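Local coordinates for protein succinate-semialdehyde dehydrogenase (NAD(P)(+)) (Marinobacter aquaeolei, PDB 3RH9) that probably oxidises succinate semialdehyde to succinate with a nicotinamide cofactor, as a member of the aldehyde dehydrogenase family, at residues E78-G83 with L200-G205; F117-K122 with E469-F474. All blocks are in the same frame, centred on the assembly; numbering follows the deposited sequence.

Interaction 1 of 2, residues E78-G83 with L200-G205; sequences EDIRDG and LDLPDG
Leu200 reaches from the loop between helix 188-197 and strand 207-209 to the backbone of helix 70-86, and its CD1 does nearly all the touching. Its chi1 of -67° sets CG opposite the carbonyl carbon, and the branch points into the turn at Asp79 and Ile80. There Leu200 CD1 lies 3.9 Å from Asp79 C and 3.8 Å from Ile80 N, so one methyl rests on the peptide joining the two residues. The same methyl meets Asp79 CB at 4.0 Å. Asp79 thus offers its methylene to the leucine, while its OD1 forms a salt bridge with Lys75 one helical turn earlier. The loop leads into strand 207-209, an edge strand of the largely parallel, Rossmann-like sheet in the aldehyde dehydrogenase fold, and the contact packs the loop before this edge strand against helix 70-86. Ile80 CG1 approaches Leu200 CD1 to 3.9 Å, the two side chains crossing at about a right angle. Farther along, Ile80 CD1 and Leu202 CD2 make a looser apolar contact at 4.5 Å. Met197 of helix 188-197 touches both Ile80 and Leu202, and Trp76 also packs on Leu202.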
ATOM      1  N   GLU A  78      26.047   4.790   5.107  1.00 17.24           N
ATOM      2  CA  GLU A  78      27.384   4.828   4.514  1.00 17.87           C
ATOM      3  C   GLU A  78      28.321   3.818   5.164  1.00 18.52           C
ATOM      4  O   GLU A  78      29.027   3.080   4.466  1.00 18.37           O
ATOM      5  CB  GLU A  78      27.968   6.234   4.587  1.00 17.78           C
ATOM      6  CG  GLU A  78      27.582   7.124   3.417  1.00 18.77           C
ATOM      7  CD  GLU A  78      27.763   8.612   3.722  1.00 21.56           C
ATOM      8  OE1 GLU A  78      28.274   8.965   4.819  1.00 19.99           O
ATOM      9  OE2 GLU A  78      27.379   9.430   2.858  1.00 22.60           O
ATOM     10  N   ASP A  79      28.317   3.789   6.499  1.00 17.43           N
ATOM     11  CA  ASP A  79      29.090   2.818   7.253  1.00 17.41           C
ATOM     12  C   ASP A  79      28.674   1.378   6.913  1.00 17.16           C
ATOM     13  O   ASP A  79      29.522   0.534   6.655  1.00 17.81           O
ATOM     14  CB  ASP A  79      28.965   3.063   8.764  1.00 18.43           C
ATOM     15  CG  ASP A  79      29.720   4.305   9.238  1.00 21.31           C
ATOM     16  OD1 ASP A  79      30.421   4.951   8.416  1.00 19.91           O
ATOM     17  OD2 ASP A  79      29.606   4.630  10.453  1.00 21.12           O
ATOM     18  N   ILE A  80      27.376   1.096   6.926  1.00 15.81           N
ATOM     19  CA  ILE A  80      26.905  -0.239   6.574  1.00 17.10           C
ATOM     20  C   ILE A  80      27.319  -0.624   5.152  1.00 16.86           C
ATOM     21  O   ILE A  80      27.805  -1.724   4.919  1.00 16.24           O
ATOM     22  CB  ILE A  80      25.387  -0.381   6.730  1.00 16.38           C
ATOM     23  CG1 ILE A  80      24.994  -0.301   8.209  1.00 18.12           C
ATOM     24  CG2 ILE A  80      24.920  -1.690   6.154  1.00 15.44           C
ATOM     25  CD1 ILE A  80      23.513  -0.063   8.448  1.00 15.92           C
ATOM     26  N   ARG A  81      27.148   0.291   4.206  1.00 16.71           N
ATOM     27  CA  ARG A  81      27.532   0.018   2.827  1.00 18.28           C
ATOM     28  C   ARG A  81      29.013  -0.337   2.721  1.00 20.77           C
ATOM     29  O   ARG A  81      29.399  -1.197   1.923  1.00 20.20           O
ATOM     30  CB  ARG A  81      27.200   1.203   1.921  1.00 18.54           C
ATOM     31  CG  ARG A  81      27.832   1.135   0.543  1.00 18.12           C
ATOM     32  CD  ARG A  81      29.017   2.062   0.454  1.00 19.50           C
ATOM     33  NE  ARG A  81      28.606   3.434   0.174  1.00 20.15           N
ATOM     34  CZ  ARG A  81      29.228   4.518   0.637  1.00 20.07           C
ATOM     35  NH1 ARG A  81      30.290   4.398   1.426  1.00 17.64           N
ATOM     36  NH2 ARG A  81      28.780   5.729   0.317  1.00 19.05           N
ATOM     37  N   ASP A  82      29.830   0.330   3.532  1.00 19.63           N
ATOM     38  CA  ASP A  82      31.262   0.079   3.584  1.00 18.67           C
ATOM     39  C   ASP A  82      31.559  -1.216   4.330  1.00 20.38           C
ATOM     40  O   ASP A  82      32.429  -1.984   3.923  1.00 22.62           O
ATOM     41  CB  ASP A  82      31.988   1.245   4.268  1.00 20.57           C
ATOM     42  CG  ASP A  82      32.010   2.511   3.418  1.00 20.56           C
ATOM     43  OD1 ASP A  82      31.670   2.424   2.218  1.00 20.32           O
ATOM     44  OD2 ASP A  82      32.365   3.591   3.952  1.00 20.89           O
ATOM     45  N   GLY A  83      30.850  -1.452   5.429  1.00 19.46           N
ATOM     46  CA  GLY A  83      30.984  -2.693   6.171  1.00 19.67           C
ATOM     47  C   GLY A  83      30.717  -3.921   5.304  1.00 21.09           C
ATOM     48  O   GLY A  83      31.479  -4.890   5.317  1.00 21.18           O
ATOM     49  N   LEU A 200      29.463  -0.609  14.494  1.00 23.54           N
ATOM     50  CA  LEU A 200      29.284   0.599  13.714  1.00 22.41           C
ATOM     51  C   LEU A 200      28.599   1.713  14.506  1.00 26.35           C
ATOM     52  O   LEU A 200      28.204   2.742  13.941  1.00 25.76           O
ATOM     53  CB  LEU A 200      28.495   0.285  12.453  1.00 22.74           C
ATOM     54  CG  LEU A 200      29.205  -0.604  11.439  1.00 22.25           C
ATOM     55  CD1 LEU A 200      28.384  -0.688  10.161  1.00 21.44           C
ATOM     56  CD2 LEU A 200      30.577  -0.057  11.156  1.00 20.75           C
ATOM     57  N   ASP A 201      28.453   1.511  15.811  1.00 25.99           N
ATOM     58  CA  ASP A 201      27.877   2.551  16.648  1.00 26.15           C
ATOM     59  C   ASP A 201      26.470   2.990  16.239  1.00 24.90           C
ATOM     60  O   ASP A 201      26.144   4.176  16.282  1.00 24.64           O
ATOM     61  CB  ASP A 201      28.801   3.765  16.675  1.00 30.30           C
ATOM     62  CG  ASP A 201      29.419   3.991  18.039  1.00 40.55           C
ATOM     63  OD1 ASP A 201      28.862   3.478  19.047  1.00 37.06           O
ATOM     64  OD2 ASP A 201      30.462   4.687  18.097  1.00 47.88           O
ATOM     65  N   LEU A 202      25.640   2.035  15.843  1.00 24.08           N
ATOM     66  CA  LEU A 202      24.227   2.300  15.644  1.00 21.27           C
ATOM     67  C   LEU A 202      23.612   2.501  17.022  1.00 22.05           C
ATOM     68  O   LEU A 202      24.117   1.954  18.005  1.00 21.42           O
ATOM     69  CB  LEU A 202      23.562   1.113  14.947  1.00 20.70           C
ATOM     70  CG  LEU A 202      23.624   1.061  13.416  1.00 24.73           C
ATOM     71  CD1 LEU A 202      24.874   1.748  12.861  1.00 22.16           C
ATOM     72  CD2 LEU A 202      23.522  -0.382  12.906  1.00 23.48           C
ATOM     73  N   PRO A 203      22.528   3.292  17.106  1.00 21.63           N
ATOM     74  CA  PRO A 203      21.764   3.425  18.359  1.00 19.21           C
ATOM     75  C   PRO A 203      21.229   2.080  18.874  1.00 17.49           C
ATOM     76  O   PRO A 203      20.752   1.259  18.095  1.00 17.15           O
ATOM     77  CB  PRO A 203      20.591   4.331  17.965  1.00 18.63           C
ATOM     78  CG  PRO A 203      21.072   5.084  16.762  1.00 18.74           C
ATOM     79  CD  PRO A 203      22.046   4.197  16.044  1.00 18.60           C
ATOM     80  N   ASP A 204      21.303   1.863  20.179  1.00 17.01           N
ATOM     81  CA  ASP A 204      20.735   0.665  20.777  1.00 17.11           C
ATOM     82  C   ASP A 204      19.245   0.551  20.437  1.00 16.70           C
ATOM     83  O   ASP A 204      18.441   1.380  20.849  1.00 16.55           O
ATOM     84  CB  ASP A 204      20.931   0.667  22.304  1.00 17.32           C
ATOM     85  CG  ASP A 204      22.307   0.165  22.735  1.00 20.45           C
ATOM     86  OD1 ASP A 204      23.147  -0.104  21.850  1.00 21.34           O
ATOM     87  OD2 ASP A 204      22.555   0.040  23.961  1.00 20.57           O
ATOM     88  N   GLY A 205      18.879  -0.485  19.694  1.00 17.21           N
ATOM     89  CA  GLY A 205      17.497  -0.699  19.311  1.00 15.03           C
ATOM     90  C   GLY A 205      17.169  -0.414  17.850  1.00 16.13           C
ATOM     91  O   GLY A 205      16.071  -0.731  17.420  1.00 16.72           O
TER

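Interaction 2 of 2, residues F117-K122 with E469-F474; sequences FDYCAK and EGLFEF
Within the aldehyde dehydrogenase fold, helix 103-123 meets the short helix 467-471 just before the chain enters the C-terminal strand 475-482. The contact is a small, buried apolar join centred on Leu471, whose two methyls divide the work. CD1 goes to Tyr119 and CD2 to Cys120, neighbouring residues of the long helix. Leu471 CD1 comes to 4.4 Å from Tyr119 CE1, a loose approach that is oblique to the ring. Tyr119 CG stands anti to the backbone N (chi1 173°), which carries the ring outward from the helix, with its CE1 side toward the leucine. His123 stacks on this ring, Pro450 also touches it, and Glu134 of the second subunit packs against Tyr119. Leu471 itself leans on Ala173 of helix 162-174, and Ser169 of that helix touches Cys120, so a third helix borders the join. Glu469, at the start of the second segment, bonds through OE1 to Tyr145 OH of the second subunit and places the contact close to the dimer interface. The closest approach between the two segments is a sulfur-to-methyl contact, Cys120 SG to Leu471 CD2 at 3.8 Å.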
ATOM      1  N   PHE A 117      22.331   0.374   0.185  1.00 15.57           N
ATOM      2  CA  PHE A 117      22.751   1.283   1.225  1.00 15.35           C
ATOM      3  C   PHE A 117      23.399   2.511   0.618  1.00 15.41           C
ATOM      4  O   PHE A 117      23.181   3.631   1.070  1.00 15.63           O
ATOM      5  CB  PHE A 117      23.670   0.555   2.195  1.00 14.82           C
ATOM      6  CG  PHE A 117      22.927  -0.325   3.145  1.00 14.75           C
ATOM      7  CD1 PHE A 117      22.859  -1.678   2.937  1.00 15.67           C
ATOM      8  CD2 PHE A 117      22.257   0.217   4.229  1.00 14.83           C
ATOM      9  CE1 PHE A 117      22.161  -2.483   3.817  1.00 17.16           C
ATOM     10  CE2 PHE A 117      21.556  -0.575   5.099  1.00 14.61           C
ATOM     11  CZ  PHE A 117      21.508  -1.923   4.902  1.00 15.91           C
ATOM     12  N   ASP A 118      24.184   2.302  -0.425  1.00 16.22           N
ATOM     13  CA  ASP A 118      24.807   3.422  -1.091  1.00 17.02           C
ATOM     14  C   ASP A 118      23.723   4.302  -1.673  1.00 15.93           C
ATOM     15  O   ASP A 118      23.754   5.518  -1.539  1.00 16.44           O
ATOM     16  CB  ASP A 118      25.753   2.962  -2.204  1.00 17.11           C
ATOM     17  CG  ASP A 118      26.573   4.113  -2.774  1.00 19.41           C
ATOM     18  OD1 ASP A 118      27.185   4.879  -1.989  1.00 20.09           O
ATOM     19  OD2 ASP A 118      26.594   4.267  -4.006  1.00 20.39           O
ATOM     20  N   TYR A 119      22.751   3.679  -2.317  1.00 16.21           N
ATOM     21  CA  TYR A 119      21.779   4.453  -3.043  1.00 15.46           C
ATOM     22  C   TYR A 119      20.915   5.241  -2.069  1.00 15.82           C
ATOM     23  O   TYR A 119      20.538   6.381  -2.338  1.00 16.27           O
ATOM     24  CB  TYR A 119      20.938   3.571  -3.948  1.00 15.16           C
ATOM     25  CG  TYR A 119      19.827   4.350  -4.571  1.00 15.87           C
ATOM     26  CD1 TYR A 119      18.601   4.465  -3.930  1.00 14.37           C
ATOM     27  CD2 TYR A 119      20.011   5.011  -5.785  1.00 15.99           C
ATOM     28  CE1 TYR A 119      17.583   5.203  -4.489  1.00 15.83           C
ATOM     29  CE2 TYR A 119      18.985   5.755  -6.357  1.00 15.67           C
ATOM     30  CZ  TYR A 119      17.779   5.845  -5.696  1.00 15.79           C
ATOM     31  OH  TYR A 119      16.754   6.568  -6.243  1.00 17.85           O
ATOM     32  N   CYS A 120      20.626   4.643  -0.922  1.00 16.19           N
ATOM     33  CA  CYS A 120      19.828   5.319   0.096  1.00 15.74           C
ATOM     34  C   CYS A 120      20.561   6.452   0.794  1.00 14.83           C
ATOM     35  O   CYS A 120      19.946   7.427   1.218  1.00 14.55           O
ATOM     36  CB  CYS A 120      19.311   4.316   1.119  1.00 16.00           C
ATOM     37  SG  CYS A 120      17.827   3.503   0.556  1.00 14.51           S
ATOM     38  N   ALA A 121      21.873   6.325   0.923  1.00 15.40           N
ATOM     39  CA  ALA A 121      22.663   7.424   1.461  1.00 15.63           C
ATOM     40  C   ALA A 121      22.641   8.610   0.486  1.00 16.19           C
ATOM     41  O   ALA A 121      22.411   9.755   0.885  1.00 15.66           O
ATOM     42  CB  ALA A 121      24.081   6.976   1.752  1.00 14.92           C
ATOM     43  N   LYS A 122      22.858   8.338  -0.794  1.00 15.05           N
ATOM     44  CA  LYS A 122      22.831   9.414  -1.768  1.00 15.34           C
ATOM     45  C   LYS A 122      21.474  10.080  -1.852  1.00 15.02           C
ATOM     46  O   LYS A 122      21.393  11.281  -2.049  1.00 17.74           O
ATOM     47  CB  LYS A 122      23.268   8.935  -3.148  1.00 16.75           C
ATOM     48  CG  LYS A 122      24.743   8.584  -3.205  1.00 19.09           C
ATOM     49  CD  LYS A 122      25.099   7.812  -4.471  1.00 18.91           C
ATOM     50  CE  LYS A 122      26.553   7.338  -4.411  1.00 19.55           C
ATOM     51  NZ  LYS A 122      26.957   6.725  -5.707  1.00 23.48           N
ATOM     52  N   GLU A 469      10.496   5.421  -4.948  1.00 18.06           N
ATOM     53  CA  GLU A 469       9.326   4.918  -4.245  1.00 17.40           C
ATOM     54  C   GLU A 469       9.740   3.999  -3.099  1.00 16.92           C
ATOM     55  O   GLU A 469       9.098   3.985  -2.046  1.00 16.59           O
ATOM     56  CB  GLU A 469       8.251   4.315  -5.184  1.00 15.61           C
ATOM     57  CG  GLU A 469       8.719   3.847  -6.541  1.00 16.21           C
ATOM     58  CD  GLU A 469       9.028   4.988  -7.509  1.00 20.09           C
ATOM     59  OE1 GLU A 469       8.082   5.533  -8.129  1.00 20.76           O
ATOM     60  OE2 GLU A 469      10.232   5.331  -7.678  1.00 20.70           O
ATOM     61  N   GLY A 470      10.843   3.276  -3.285  1.00 16.49           N
ATOM     62  CA  GLY A 470      11.365   2.431  -2.226  1.00 15.79           C
ATOM     63  C   GLY A 470      11.761   3.215  -0.979  1.00 16.32           C
ATOM     64  O   GLY A 470      11.587   2.753   0.152  1.00 15.77           O
ATOM     65  N   LEU A 471      12.316   4.404  -1.184  1.00 16.20           N
ATOM     66  CA  LEU A 471      12.677   5.273  -0.070  1.00 16.73           C
ATOM     67  C   LEU A 471      11.452   5.697   0.726  1.00 15.22           C
ATOM     68  O   LEU A 471      11.572   6.020   1.893  1.00 14.89           O
ATOM     69  CB  LEU A 471      13.400   6.523  -0.569  1.00 17.45           C
ATOM     70  CG  LEU A 471      14.915   6.494  -0.752  1.00 17.89           C
ATOM     71  CD1 LEU A 471      15.325   7.626  -1.665  1.00 17.34           C
ATOM     72  CD2 LEU A 471      15.612   6.619   0.600  1.00 16.79           C
ATOM     73  N   PHE A 472      10.283   5.687   0.093  1.00 15.14           N
ATOM     74  CA  PHE A 472       9.045   6.117   0.750  1.00 16.10           C
ATOM     75  C   PHE A 472       8.215   4.990   1.369  1.00 16.09           C
ATOM     76  O   PHE A 472       7.102   5.225   1.828  1.00 16.72           O
ATOM     77  CB  PHE A 472       8.165   6.939  -0.205  1.00 13.67           C
ATOM     78  CG  PHE A 472       8.626   8.350  -0.372  1.00 13.16           C
ATOM     79  CD1 PHE A 472       9.627   8.661  -1.268  1.00 14.00           C
ATOM     80  CD2 PHE A 472       8.069   9.369   0.379  1.00 13.47           C
ATOM     81  CE1 PHE A 472      10.061   9.954  -1.410  1.00 13.46           C
ATOM     82  CE2 PHE A 472       8.499  10.669   0.237  1.00 11.99           C
ATOM     83  CZ  PHE A 472       9.500  10.957  -0.653  1.00 12.01           C
ATOM     84  N   GLU A 473       8.746   3.780   1.385  1.00 15.36           N
ATOM     85  CA  GLU A 473       8.000   2.657   1.922  1.00 16.94           C
ATOM     86  C   GLU A 473       7.786   2.773   3.425  1.00 17.12           C
ATOM     87  O   GLU A 473       6.671   2.592   3.918  1.00 16.43           O
ATOM     88  CB  GLU A 473       8.719   1.346   1.606  1.00 19.66           C
ATOM     89  CG  GLU A 473       8.602   0.907   0.151  1.00 19.83           C
ATOM     90  CD  GLU A 473       7.436  -0.041  -0.071  1.00 21.36           C
ATOM     91  OE1 GLU A 473       6.274   0.326   0.272  1.00 19.78           O
ATOM     92  OE2 GLU A 473       7.694  -1.162  -0.584  1.00 21.59           O
ATOM     93  N   PHE A 474       8.855   3.073   4.154  1.00 15.67           N
ATOM     94  CA  PHE A 474       8.780   3.087   5.608  1.00 15.50           C
ATOM     95  C   PHE A 474       8.437   4.424   6.249  1.00 14.96           C
ATOM     96  O   PHE A 474       8.777   4.654   7.404  1.00 14.87           O
ATOM     97  CB  PHE A 474      10.073   2.542   6.198  1.00 16.16           C
ATOM     98  CG  PHE A 474      10.335   1.135   5.804  1.00 17.31           C
ATOM     99  CD1 PHE A 474      11.150   0.848   4.723  1.00 16.41           C
ATOM    100  CD2 PHE A 474       9.718   0.091   6.478  1.00 16.51           C
ATOM    101  CE1 PHE A 474      11.383  -0.449   4.349  1.00 15.31           C
ATOM    102  CE2 PHE A 474       9.938  -1.209   6.100  1.00 16.21           C
ATOM    103  CZ  PHE A 474      10.775  -1.479   5.035  1.00 15.45           C
TER

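How the interactions relate
Both contacts are apolar and each turns on one leucine, but their settings differ. Interaction 1 is partly buried near the chain's periphery, about 22 Å from its centre, where a loop methyl rests largely on helix backbone. Interaction 2 lies deeper, about 16 Å from the centre, joins side chain to side chain, and has the second subunit beside it. Their centres are about 16 Å apart, linked by the packing of helix 70-86 on helix 103-123. Ile80 CG2 packs on Phe117 CZ at 3.6 Å, and Glu78 touches Ala121. Charge enters between the contacts: Arg81 NH2 forms a salt bridge with Asp118 OD1 at 2.9 Å.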